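Local coordinates for eukaryotic Translation Initiation 4E (Schistosoma mansoni, PDB 3HXI), which probably recognises the 7-methylguanosine cap of messenger RNA to start translation, and is held here with a cap dinucleotide and a fragment of its repressor 4E-BP, at residues 44-49 against 103-108; 65-70 against 123-128. One frame throughout, in Å; residues are numbered along the deposited sequence. Where two conformers were deposited one is given.

Interaction 1 of 2, residues 44-49 against 103-108; sequences DFWSVL and LLMLLI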
# COMPACT_ATOMS: atom_id res chain seq x y z
N ASP A 44 -13.96 -4.46 10.48
CA ASP A 44 -13.63 -3.04 10.56
C ASP A 44 -12.81 -2.60 9.34
O ASP A 44 -12.93 -1.46 8.92
CB ASP A 44 -12.90 -2.73 11.86
CG ASP A 44 -13.84 -2.64 13.05
OD1 ASP A 44 -15.06 -2.62 12.83
OD2 ASP A 44 -13.34 -2.55 14.19
N PHE A 45 -11.99 -3.49 8.80
CA PHE A 45 -11.34 -3.25 7.50
C PHE A 45 -12.36 -2.85 6.42
O PHE A 45 -12.26 -1.79 5.78
CB PHE A 45 -10.57 -4.50 7.05
CG PHE A 45 -10.19 -4.48 5.60
CD1 PHE A 45 -9.34 -3.48 5.11
CD2 PHE A 45 -10.71 -5.42 4.72
CE1 PHE A 45 -8.99 -3.44 3.76
CE2 PHE A 45 -10.36 -5.40 3.36
CZ PHE A 45 -9.50 -4.40 2.88
N TRP A 46 -13.36 -3.71 6.21
CA TRP A 46 -14.37 -3.43 5.20
C TRP A 46 -15.20 -2.18 5.51
O TRP A 46 -15.62 -1.48 4.58
CB TRP A 46 -15.28 -4.64 4.96
CG TRP A 46 -14.64 -5.79 4.19
CD1 TRP A 46 -14.58 -7.10 4.58
CD2 TRP A 46 -14.00 -5.72 2.91
NE1 TRP A 46 -13.93 -7.85 3.62
CE2 TRP A 46 -13.57 -7.03 2.58
CE3 TRP A 46 -13.73 -4.68 2.01
CZ2 TRP A 46 -12.91 -7.33 1.39
CZ3 TRP A 46 -13.07 -4.98 0.81
CH2 TRP A 46 -12.65 -6.29 0.52
N SER A 47 -15.46 -1.91 6.79
CA SER A 47 -16.22 -0.72 7.18
C SER A 47 -15.48 0.58 6.85
O SER A 47 -16.10 1.56 6.41
CB SER A 47 -16.60 -0.76 8.66
OG SER A 47 -17.66 -1.68 8.88
N VAL A 48 -14.17 0.59 7.04
CA VAL A 48 -13.34 1.72 6.62
C VAL A 48 -13.52 2.00 5.12
O VAL A 48 -13.74 3.14 4.73
CB VAL A 48 -11.83 1.48 6.89
CG1 VAL A 48 -11.02 2.72 6.51
CG2 VAL A 48 -11.59 1.09 8.36
N LEU A 49 -13.42 0.95 4.30
CA LEU A 49 -13.51 1.13 2.85
C LEU A 49 -14.92 1.61 2.43
O LEU A 49 -15.04 2.48 1.56
CB LEU A 49 -13.09 -0.12 2.08
CG LEU A 49 -11.59 -0.47 2.12
CD1 LEU A 49 -11.33 -1.72 1.26
CD2 LEU A 49 -10.71 0.68 1.65
N LEU A 103 -5.10 -5.20 -3.44
CA LEU A 103 -3.85 -4.90 -2.75
C LEU A 103 -4.06 -4.94 -1.23
O LEU A 103 -3.29 -5.60 -0.51
CB LEU A 103 -3.25 -3.56 -3.20
CG LEU A 103 -1.81 -3.29 -2.71
CD1 LEU A 103 -0.85 -4.36 -3.24
CD2 LEU A 103 -1.34 -1.89 -3.08
N LEU A 104 -5.10 -4.26 -0.76
CA LEU A 104 -5.36 -4.19 0.67
C LEU A 104 -5.76 -5.55 1.25
O LEU A 104 -5.36 -5.90 2.34
CB LEU A 104 -6.41 -3.12 0.98
CG LEU A 104 -6.09 -1.67 0.57
CD1 LEU A 104 -7.06 -0.75 1.27
CD2 LEU A 104 -4.61 -1.25 0.84
N MET A 105 -6.52 -6.34 0.47
CA MET A 105 -6.85 -7.70 0.89
C MET A 105 -5.57 -8.53 1.08
O MET A 105 -5.43 -9.23 2.08
CB MET A 105 -7.81 -8.36 -0.10
CG MET A 105 -9.27 -7.94 0.11
SD MET A 105 -10.41 -9.02 -0.82
CE MET A 105 -9.96 -8.65 -2.51
N LEU A 106 -4.64 -8.44 0.14
CA LEU A 106 -3.38 -9.16 0.22
C LEU A 106 -2.63 -8.75 1.49
O LEU A 106 -2.12 -9.60 2.22
CB LEU A 106 -2.55 -8.91 -1.04
CG LEU A 106 -1.07 -9.34 -1.06
CD1 LEU A 106 -0.89 -10.83 -0.77
CD2 LEU A 106 -0.42 -8.94 -2.38
N LEU A 107 -2.60 -7.45 1.78
CA LEU A 107 -1.89 -6.95 2.96
C LEU A 107 -2.57 -7.31 4.28
O LEU A 107 -1.93 -7.89 5.15
CB LEU A 107 -1.64 -5.45 2.89
CG LEU A 107 -0.30 -5.01 2.27
CD1 LEU A 107 -0.22 -5.41 0.81
CD2 LEU A 107 -0.08 -3.50 2.43
N ILE A 108 -3.84 -6.97 4.44
CA ILE A 108 -4.53 -7.16 5.74
C ILE A 108 -4.78 -8.65 6.00
O ILE A 108 -4.78 -9.09 7.15
CB ILE A 108 -5.86 -6.35 5.85
CG1 ILE A 108 -6.93 -6.88 4.89
CG2 ILE A 108 -5.63 -4.82 5.65
CD1 ILE A 108 -8.04 -7.65 5.64
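The CG1 branch of Ile108 lies over one face of the Phe45 ring, and this pairing forms the dense centre of a buried contact between two helices. Its CG1 sits almost exactly above the middle of the phenyl ring, 3.9 Å from the centroid and only 3° off the normal, a CH-pi contact. That branch occupies the crowded position between backbone N and carbonyl carbon (chi1 67°), which brings CG1 over the ring and leaves CD1 3.6 Å from Phe45 CD2. Leu104 takes the rim of the same ring, its CB 3.8 Å from Phe45 CE1, near the ring plane. One aromatic group is thus held over a face and at an edge by neighbours one turn apart on the facing helix. Leu49 and Leu104 extend the apolar seam with a single methyl-to-methyl touch, Leu49 CD2 to Leu104 CD1 at 3.9 Å.

Such close side-chain packing coexists with widely spaced backbones: the two helix segments run nearly antiparallel, at 154°, with axes 12.0 Å apart at closest approach. Met105 brings SD and CG to the indole edge of Trp46 at CZ2 and CH2, a Met-aromatic contact, while Phe45 CE2 lies over the indole face. On the side turned from residues 103-108, Asp44 is exposed and Ser47 partly so. The indole NE1 is hydrogen-bonded to the backbone of the bound 4E-BP peptide, which also packs on Met105 and Ile108. A tryptophan donor at the edge of a two-helix apolar surface marks the dorsal 4E-BP-binding site of the eIF4E fold.

Interaction 2 of 2, residues 65-70 against 123-128; sequences YMFKSD and GAVFQP. With GTG (7-methyl-guanosine-5'-triphosphate-5'-guanosine), chain C.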
# COMPACT_ATOMS: atom_id res chain seq x y z
N TYR A 65 -3.30 6.20 2.28
CA TYR A 65 -2.19 5.46 2.88
C TYR A 65 -2.74 4.45 3.87
O TYR A 65 -3.54 4.83 4.75
CB TYR A 65 -1.26 6.42 3.65
CG TYR A 65 -0.34 7.28 2.79
CD1 TYR A 65 1.04 6.98 2.69
CD2 TYR A 65 -0.83 8.38 2.07
CE1 TYR A 65 1.89 7.75 1.90
CE2 TYR A 65 0.01 9.16 1.27
CZ TYR A 65 1.38 8.84 1.20
OH TYR A 65 2.24 9.58 0.40
N MET A 66 -2.33 3.19 3.76
CA MET A 66 -2.70 2.19 4.77
C MET A 66 -1.44 1.51 5.32
O MET A 66 -0.73 0.83 4.57
CB MET A 66 -3.68 1.14 4.24
CG MET A 66 -4.12 0.14 5.34
SD MET A 66 -4.92 -1.37 4.75
CE MET A 66 -3.50 -2.28 4.14
N PHE A 67 -1.18 1.73 6.61
CA PHE A 67 0.06 1.29 7.25
C PHE A 67 -0.19 0.52 8.55
O PHE A 67 -1.14 0.83 9.26
CB PHE A 67 0.97 2.50 7.52
CG PHE A 67 1.80 2.88 6.32
CD1 PHE A 67 3.18 2.66 6.30
CD2 PHE A 67 1.20 3.42 5.18
CE1 PHE A 67 3.96 2.98 5.16
CE2 PHE A 67 1.97 3.74 4.03
CZ PHE A 67 3.35 3.52 4.03
N LYS A 68 0.66 -0.45 8.87
CA LYS A 68 0.59 -1.12 10.18
C LYS A 68 0.61 0.00 11.20
O LYS A 68 1.42 0.94 11.07
CB LYS A 68 1.76 -2.11 10.38
CG LYS A 68 1.68 -3.30 9.45
CD LYS A 68 2.64 -4.41 9.78
CE LYS A 68 2.53 -5.56 8.79
NZ LYS A 68 3.64 -6.52 8.98
N SER A 69 -0.29 -0.08 12.19
CA SER A 69 -0.58 1.03 13.10
C SER A 69 0.64 1.66 13.79
O SER A 69 0.65 2.86 14.07
CB SER A 69 -1.60 0.60 14.17
OG SER A 69 -1.12 -0.51 14.91
N ASP A 70 1.66 0.86 14.06
CA ASP A 70 2.86 1.39 14.73
C ASP A 70 3.81 2.16 13.81
O ASP A 70 4.80 2.74 14.27
CB ASP A 70 3.62 0.27 15.44
CG ASP A 70 3.04 -0.05 16.80
OD1 ASP A 70 2.39 0.83 17.40
OD2 ASP A 70 3.24 -1.19 17.27
N GLY A 123 3.30 -0.81 4.52
CA GLY A 123 2.00 -0.26 4.14
C GLY A 123 1.80 -0.13 2.64
O GLY A 123 2.67 -0.51 1.86
N ALA A 124 0.64 0.41 2.26
CA ALA A 124 0.27 0.60 0.85
C ALA A 124 -0.20 2.05 0.62
O ALA A 124 -0.68 2.72 1.55
CB ALA A 124 -0.82 -0.39 0.45
N VAL A 125 -0.06 2.52 -0.61
CA VAL A 125 -0.36 3.91 -0.96
C VAL A 125 -1.05 3.95 -2.32
O VAL A 125 -0.57 3.33 -3.27
CB VAL A 125 0.93 4.77 -1.06
CG1 VAL A 125 0.59 6.27 -1.22
CG2 VAL A 125 1.84 4.56 0.16
N PHE A 126 -2.15 4.68 -2.40
CA PHE A 126 -2.79 4.98 -3.67
C PHE A 126 -2.69 6.47 -3.98
O PHE A 126 -3.08 7.31 -3.18
CB PHE A 126 -4.27 4.59 -3.64
CG PHE A 126 -4.96 4.90 -4.93
CD1 PHE A 126 -4.47 4.36 -6.12
CD2 PHE A 126 -6.03 5.79 -4.97
CE1 PHE A 126 -5.09 4.66 -7.35
CE2 PHE A 126 -6.65 6.11 -6.18
CZ PHE A 126 -6.19 5.53 -7.37
N GLN A 127 -2.15 6.79 -5.16
CA GLN A 127 -1.92 8.18 -5.57
C GLN A 127 -2.56 8.43 -6.94
O GLN A 127 -2.01 8.07 -7.97
CB GLN A 127 -0.42 8.49 -5.60
CG GLN A 127 0.25 8.29 -4.26
CD GLN A 127 1.73 8.52 -4.33
OE1 GLN A 127 2.44 7.80 -5.04
NE2 GLN A 127 2.21 9.52 -3.61
N PRO A 128 -3.75 9.04 -6.94
CA PRO A 128 -4.38 9.40 -8.22
C PRO A 128 -3.70 10.62 -8.84
O PRO A 128 -3.53 11.65 -8.18
CB PRO A 128 -5.83 9.70 -7.82
CG PRO A 128 -5.72 10.18 -6.42
CD PRO A 128 -4.58 9.42 -5.79
PA GTG C . 4.68 12.33 -4.40
O1A GTG C . 3.30 12.86 -4.12
O2A GTG C . 5.06 10.89 -4.13
O3A GTG C . 5.18 12.67 -5.89
PB GTG C . 4.35 13.20 -7.14
O1B GTG C . 3.15 12.32 -7.42
O2B GTG C . 5.39 13.42 -8.24
O3B GTG C . 3.91 14.65 -6.61
N9A GTG C . 7.00 13.56 0.27
C8A GTG C . 6.46 12.42 -0.17
N7A GTG C . 6.60 11.47 0.78
C7X GTG C . 6.11 10.08 0.63
C5A GTG C . 7.22 12.03 1.81
C6A GTG C . 7.62 11.51 3.05
O6A GTG C . 7.41 10.32 3.39
N1A GTG C . 8.27 12.34 3.91
C2A GTG C . 8.50 13.64 3.56
N2A GTG C . 9.14 14.48 4.39
N3A GTG C . 8.12 14.14 2.37
C4A GTG C . 7.47 13.35 1.50
O5D GTG C . 5.67 13.20 -3.52
C5D GTG C . 5.68 14.61 -3.67
C4D GTG C . 6.60 15.22 -2.64
O4D GTG C . 6.03 15.02 -1.35
C3D GTG C . 7.97 14.59 -2.59
O3D GTG C . 8.83 15.12 -3.59
C2D GTG C . 8.41 14.94 -1.19
O2D GTG C . 8.90 16.29 -1.16
C1D GTG C . 7.10 14.87 -0.41
PG GTG C . 2.88 15.67 -7.30
O1G GTG C . 1.95 15.00 -8.27
O2G GTG C . 3.66 16.90 -7.74
O5E GTG C . 2.04 16.09 -6.00
C5E GTG C . 1.11 15.18 -5.42
C4E GTG C . 0.38 15.85 -4.28
O4E GTG C . 1.32 16.19 -3.26
C3E GTG C . -0.27 17.16 -4.68
O3E GTG C . -1.40 17.36 -3.81
C2E GTG C . 0.77 18.22 -4.34
O2E GTG C . 0.19 19.52 -4.09
C1E GTG C . 1.37 17.62 -3.08
N9B GTG C . 2.77 17.95 -2.77
C8B GTG C . 3.73 17.56 -3.78
N7B GTG C . 4.98 17.97 -3.15
C5B GTG C . 4.69 18.49 -1.92
C6B GTG C . 5.52 19.05 -0.84
O6B GTG C . 6.77 19.09 -1.02
N1B GTG C . 4.90 19.52 0.28
C2B GTG C . 3.53 19.46 0.43
N2B GTG C . 2.92 19.91 1.55
N3B GTG C . 2.71 18.95 -0.53
C4B GTG C . 3.24 18.46 -1.67
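With CG anti to the carbonyl carbon (chi1 -76°), the Tyr65 ring rises from its strand beside Val125, whose CG1 stands anti to its own backbone N (chi1 -172°). The two side chains run alongside each other in the same direction, so CG1 of Val125 comes over the phenol face, 3.7 Å from the ring centroid, while its CG2 meets Tyr65 CD1 at 3.6 Å. That same Val125 CG2 also reaches the edge of the Phe67 ring, in its plane, and bridges the two aromatics.

Phe67 lies over Gly123. Having no side chain, the glycine can present its CA to the centre of the ring at 3.7 Å from the centroid, a CH-pi contact as close as that of Val125 with Tyr65. Between these two non-hydrogen-bonded pairs, Met66 and Ala124 form the hydrogen-bonded pair, with Met66 N to Ala124 O at 2.8 Å and Ala124 N to Met66 O at 2.7 Å.

These strands belong to the curved antiparallel sheet of the eIF4E fold, which carries helices on one face, with the cap held at one end of the other, concave face. Met66 and Ala124 point to the helix side; Tyr65, Phe67 and Val125 point the other way, where Trp138 meets the Phe67 ring edge-to-face. At the cap end, Tyr65 OH lies 3.9 Å from the N7-methyl carbon C7X of the ligand. Gln127, extended beyond CG, donates from NE2 to the phosphate oxygen O2A at 3.2 Å, with an N-H...O angle of 157°. The same amide nitrogen is hydrogen-bonded to Asp63 OD2, a second-shell partner that helps fix its position, while Lys134 and Arg129 add further hydrogen bonds to the ligand.

Overall arrangement
The centres of interactions 1 and 2 lie 11 Å apart, on the helical layer and in the sheet beneath it. Along the chain their segments alternate: helix 42-50, strand 63-68, helix 96-108, strand 121-127, the two strands being neighbours within the sheet. The layers meet directly where Met66 SD packs on Ile108 CG2 at 3.6 Å and Leu107 CD2 on Ala124 CB at 3.8 Å. Helix 96-108 is therefore shared ground, facing helix 42-50 by one side and the sheet by another. The 4E-BP peptide and the cap occupy separate surfaces of one compact domain, with the helix-to-sheet packing lying between them.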